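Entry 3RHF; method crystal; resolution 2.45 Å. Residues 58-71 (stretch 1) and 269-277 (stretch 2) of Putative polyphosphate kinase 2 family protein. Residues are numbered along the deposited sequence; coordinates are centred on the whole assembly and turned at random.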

# COMPACT_ATOMS: atom_id res chain seq x y z
N ALA A 58 8.44 9.81 1.47
CA ALA A 58 8.15 9.61 0.04
C ALA A 58 9.41 9.89 -0.81
O ALA A 58 9.77 9.13 -1.67
CB ALA A 58 6.97 10.47 -0.41
N GLU A 59 10.10 10.98 -0.53
CA GLU A 59 11.30 11.27 -1.28
C GLU A 59 12.35 10.21 -1.01
O GLU A 59 12.95 9.71 -1.92
CB GLU A 59 11.84 12.66 -0.99
CG GLU A 59 13.22 12.90 -1.59
CD GLU A 59 13.66 14.38 -1.68
OE1 GLU A 59 13.06 15.28 -1.04
OE2 GLU A 59 14.65 14.65 -2.43
N LEU A 60 12.59 9.85 0.23
CA LEU A 60 13.72 8.98 0.50
C LEU A 60 13.48 7.51 0.09
O LEU A 60 14.40 6.81 -0.24
CB LEU A 60 14.09 9.06 1.96
CG LEU A 60 14.95 10.21 2.45
CD1 LEU A 60 14.87 10.15 3.92
CD2 LEU A 60 16.36 10.05 1.97
N GLN A 61 12.24 7.07 0.06
CA GLN A 61 11.94 5.75 -0.40
C GLN A 61 12.08 5.71 -1.91
O GLN A 61 12.55 4.76 -2.47
CB GLN A 61 10.54 5.33 0.08
CG GLN A 61 10.00 4.04 -0.50
CD GLN A 61 9.28 4.23 -1.83
OE1 GLN A 61 8.32 5.01 -1.93
NE2 GLN A 61 9.75 3.52 -2.87
N GLU A 62 11.67 6.77 -2.57
CA GLU A 62 11.73 6.83 -4.00
C GLU A 62 13.16 6.79 -4.44
O GLU A 62 13.45 6.16 -5.43
CB GLU A 62 11.05 8.06 -4.54
CG GLU A 62 11.10 8.11 -6.06
CD GLU A 62 10.17 9.19 -6.71
OE1 GLU A 62 8.95 8.87 -6.89
OE2 GLU A 62 10.67 10.29 -7.11
N LYS A 63 14.07 7.40 -3.69
CA LYS A 63 15.49 7.28 -3.97
C LYS A 63 16.03 5.89 -3.74
O LYS A 63 16.73 5.37 -4.58
CB LYS A 63 16.29 8.24 -3.14
CG LYS A 63 16.15 9.69 -3.56
CD LYS A 63 17.10 10.55 -2.72
CE LYS A 63 16.91 12.05 -2.94
NZ LYS A 63 17.71 12.86 -1.98
N LEU A 64 15.71 5.28 -2.60
CA LEU A 64 16.06 3.86 -2.39
C LEU A 64 15.70 3.03 -3.61
O LEU A 64 16.50 2.30 -4.15
CB LEU A 64 15.32 3.27 -1.16
CG LEU A 64 15.76 1.85 -0.69
CD1 LEU A 64 17.15 1.89 -0.16
CD2 LEU A 64 14.86 1.35 0.41
N PHE A 65 14.46 3.17 -4.05
CA PHE A 65 13.96 2.45 -5.22
C PHE A 65 14.74 2.74 -6.50
O PHE A 65 15.11 1.86 -7.22
CB PHE A 65 12.51 2.83 -5.43
CG PHE A 65 11.81 1.99 -6.43
CD1 PHE A 65 11.29 0.78 -6.09
CD2 PHE A 65 11.73 2.38 -7.73
CE1 PHE A 65 10.66 -0.02 -7.04
CE2 PHE A 65 11.11 1.58 -8.68
CZ PHE A 65 10.56 0.39 -8.33
N ALA A 66 14.99 4.01 -6.77
CA ALA A 66 15.66 4.44 -8.00
C ALA A 66 17.04 3.85 -8.00
O ALA A 66 17.50 3.32 -9.01
CB ALA A 66 15.74 5.95 -8.09
N GLU A 67 17.69 3.92 -6.84
CA GLU A 67 19.03 3.36 -6.69
C GLU A 67 18.99 1.86 -6.93
O GLU A 67 19.85 1.31 -7.62
CB GLU A 67 19.60 3.63 -5.31
CG GLU A 67 19.90 5.09 -5.03
CD GLU A 67 21.38 5.39 -4.86
OE1 GLU A 67 22.18 4.95 -5.70
OE2 GLU A 67 21.75 6.11 -3.91
N GLY A 68 18.02 1.20 -6.34
CA GLY A 68 17.88 -0.23 -6.56
C GLY A 68 17.71 -0.59 -8.04
O GLY A 68 18.29 -1.54 -8.52
N LYS A 69 16.92 0.20 -8.78
CA LYS A 69 16.69 -0.05 -10.20
C LYS A 69 18.00 0.11 -10.97
O LYS A 69 18.12 -0.37 -12.05
CB LYS A 69 15.56 0.87 -10.76
CG LYS A 69 15.45 0.92 -12.33
CD LYS A 69 14.07 1.48 -12.96
CE LYS A 69 14.24 1.85 -14.51
NZ LYS A 69 13.04 2.46 -15.29
N PHE A 70 19.00 0.74 -10.38
CA PHE A 70 20.25 1.00 -11.06
C PHE A 70 21.37 0.17 -10.47
O PHE A 70 22.53 0.52 -10.62
CB PHE A 70 20.57 2.51 -11.04
CG PHE A 70 19.97 3.26 -12.20
CD1 PHE A 70 20.78 3.83 -13.19
CD2 PHE A 70 18.59 3.33 -12.35
CE1 PHE A 70 20.24 4.45 -14.30
CE2 PHE A 70 18.04 3.94 -13.49
CZ PHE A 70 18.89 4.50 -14.46
N GLY A 71 21.03 -0.93 -9.81
CA GLY A 71 22.05 -1.82 -9.21
C GLY A 71 22.51 -1.63 -7.77
O GLY A 71 23.35 -2.38 -7.29
N GLN A 269 22.90 7.28 2.61
CA GLN A 269 23.58 8.15 1.64
C GLN A 269 23.00 7.95 0.24
O GLN A 269 23.73 7.81 -0.73
CB GLN A 269 25.08 7.89 1.58
CG GLN A 269 25.83 7.53 2.88
CD GLN A 269 26.89 8.56 3.25
OE1 GLN A 269 26.61 9.54 3.95
NE2 GLN A 269 28.12 8.34 2.79
N LEU A 270 21.68 7.94 0.17
CA LEU A 270 20.94 7.78 -1.07
C LEU A 270 20.94 9.13 -1.83
O LEU A 270 20.87 10.18 -1.24
CB LEU A 270 19.48 7.32 -0.78
CG LEU A 270 19.26 6.05 0.08
CD1 LEU A 270 17.78 5.69 0.32
CD2 LEU A 270 20.00 4.85 -0.54
N ASP A 271 21.11 9.05 -3.14
CA ASP A 271 20.84 10.15 -4.01
C ASP A 271 20.29 9.58 -5.29
O ASP A 271 20.37 8.40 -5.53
CB ASP A 271 22.10 10.98 -4.35
CG ASP A 271 21.75 12.48 -4.71
OD1 ASP A 271 20.54 12.85 -4.83
OD2 ASP A 271 22.69 13.29 -4.89
N TRP A 272 19.76 10.46 -6.10
CA TRP A 272 19.21 10.10 -7.38
C TRP A 272 20.28 9.63 -8.31
O TRP A 272 21.34 10.25 -8.41
CB TRP A 272 18.54 11.32 -8.02
CG TRP A 272 17.48 11.93 -7.16
CD1 TRP A 272 17.53 13.13 -6.55
CD2 TRP A 272 16.22 11.35 -6.84
NE1 TRP A 272 16.36 13.35 -5.87
CE2 TRP A 272 15.54 12.27 -6.05
CE3 TRP A 272 15.59 10.15 -7.17
CZ2 TRP A 272 14.27 12.04 -5.56
CZ3 TRP A 272 14.34 9.91 -6.68
CH2 TRP A 272 13.69 10.84 -5.87
N PRO A 273 20.00 8.55 -9.03
CA PRO A 273 20.94 8.07 -10.07
C PRO A 273 21.12 9.05 -11.22
O PRO A 273 20.17 9.70 -11.65
CB PRO A 273 20.29 6.77 -10.58
CG PRO A 273 19.30 6.41 -9.54
CD PRO A 273 18.83 7.69 -8.90
N LYS A 274 22.36 9.15 -11.67
CA LYS A 274 22.71 9.82 -12.93
C LYS A 274 22.09 9.07 -14.11
O LYS A 274 21.92 7.89 -14.07
CB LYS A 274 24.25 9.84 -13.13
CG LYS A 274 25.12 10.50 -12.03
CD LYS A 274 24.51 11.83 -11.48
CE LYS A 274 25.62 12.80 -10.97
NZ LYS A 274 25.07 13.87 -10.06
N ALA A 275 21.80 9.78 -15.17
CA ALA A 275 21.33 9.18 -16.41
C ALA A 275 22.35 8.18 -16.91
O ALA A 275 23.52 8.45 -16.91
CB ALA A 275 21.11 10.25 -17.43
N ASP A 276 21.91 7.00 -17.32
CA ASP A 276 22.75 6.04 -18.08
C ASP A 276 22.67 6.27 -19.59
O ASP A 276 22.75 5.32 -20.35
CB ASP A 276 22.30 4.60 -17.80
CG ASP A 276 20.76 4.37 -18.06
OD1 ASP A 276 19.91 5.28 -17.73
OD2 ASP A 276 20.40 3.26 -18.55
N PHE A 277 22.53 7.53 -20.01
CA PHE A 277 22.43 7.89 -21.41
C PHE A 277 22.69 9.40 -21.49
O PHE A 277 22.80 10.07 -20.48
CB PHE A 277 21.05 7.56 -21.95
CG PHE A 277 19.96 8.34 -21.27
CD1 PHE A 277 19.62 9.60 -21.70
CD2 PHE A 277 19.34 7.85 -20.15
CE1 PHE A 277 18.64 10.34 -21.05
CE2 PHE A 277 18.35 8.61 -19.48
CZ PHE A 277 17.99 9.84 -19.95

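A segment without regular secondary structure, Gln269 to Phe277, largely extended from Leu270 to Ala275, lies against one side of a helix and the turn that follows it, in a contact built mainly from apolar and CH-pi packing and fastened by a single hydrogen bond between the stretches. The helix, which begins before Ala58, has the usual i to i+4 backbone bonds, and its partner is more than 200 residues distant in sequence. The backbones come closest where the CA atoms of Lys63 and Trp272 lie 5.8 Å apart and those of Glu67 and Pro273 6.1 Å apart. Together the two stretches bury 722 Å².

Trp272 and Lys63 form the centre of the contact. The CA-to-CB bond of Trp272 points away from the helix, but its m rotamer brings the indole back over it. The extended Lys63 side chain lies across one face of the ring: CG sits 3.4 Å from the centroid of the Trp272 six-membered ring and almost on its normal, a CH-pi contact, while Lys63 CE approaches Trp272 NE1 to 3.3 Å. The aliphatic part of the lysine thus packs on the indole, leaving its ammonium group to bridge to Glu59 within the helix (Lys63 NZ to Glu59 OE2, 3.6 Å). Asp271 adds a favourable charge nearby, but Lys63 NZ and Asp271 OD1, 4.0 Å apart, are beyond salt-bridge range. At the edge of the indole, Ala66 CB lies 4.3 Å from Trp272 CE3.

The hydrogen bond comes from Asp271 N, which donates to Glu67 OE2 at 3.1 Å with a nearly straight angle of 163°. A helix side chain thereby satisfies a backbone amide in a segment that lacks regular strand pairing. Within that segment, Asp271 OD1 accepts a weak hydrogen bond from Trp272 N (2.8 Å), tying the aspartate side chain to the backbone of the residue that follows it.

Further packing, largely apolar, extends the contact on both sides of this centre. Towards the start of the segment, Leu270 directs its side chain at the helix, and its CD1 methyl group lies 3.6 Å from the backbone carbonyl oxygen Leu60 O and 3.8 Å from Leu64 CB. Further along, Pro273 CD meets Ala66 CB at 3.6 Å. The same proline packs over one face of Phe70, with Pro273 CB 4.1 Å from the Phe70 ring centroid in a second CH-pi contact. Phe70 carries the contact beyond the helix, where Asp276 OD1 reaches its ring edge, 3.5 Å from Phe70 CZ.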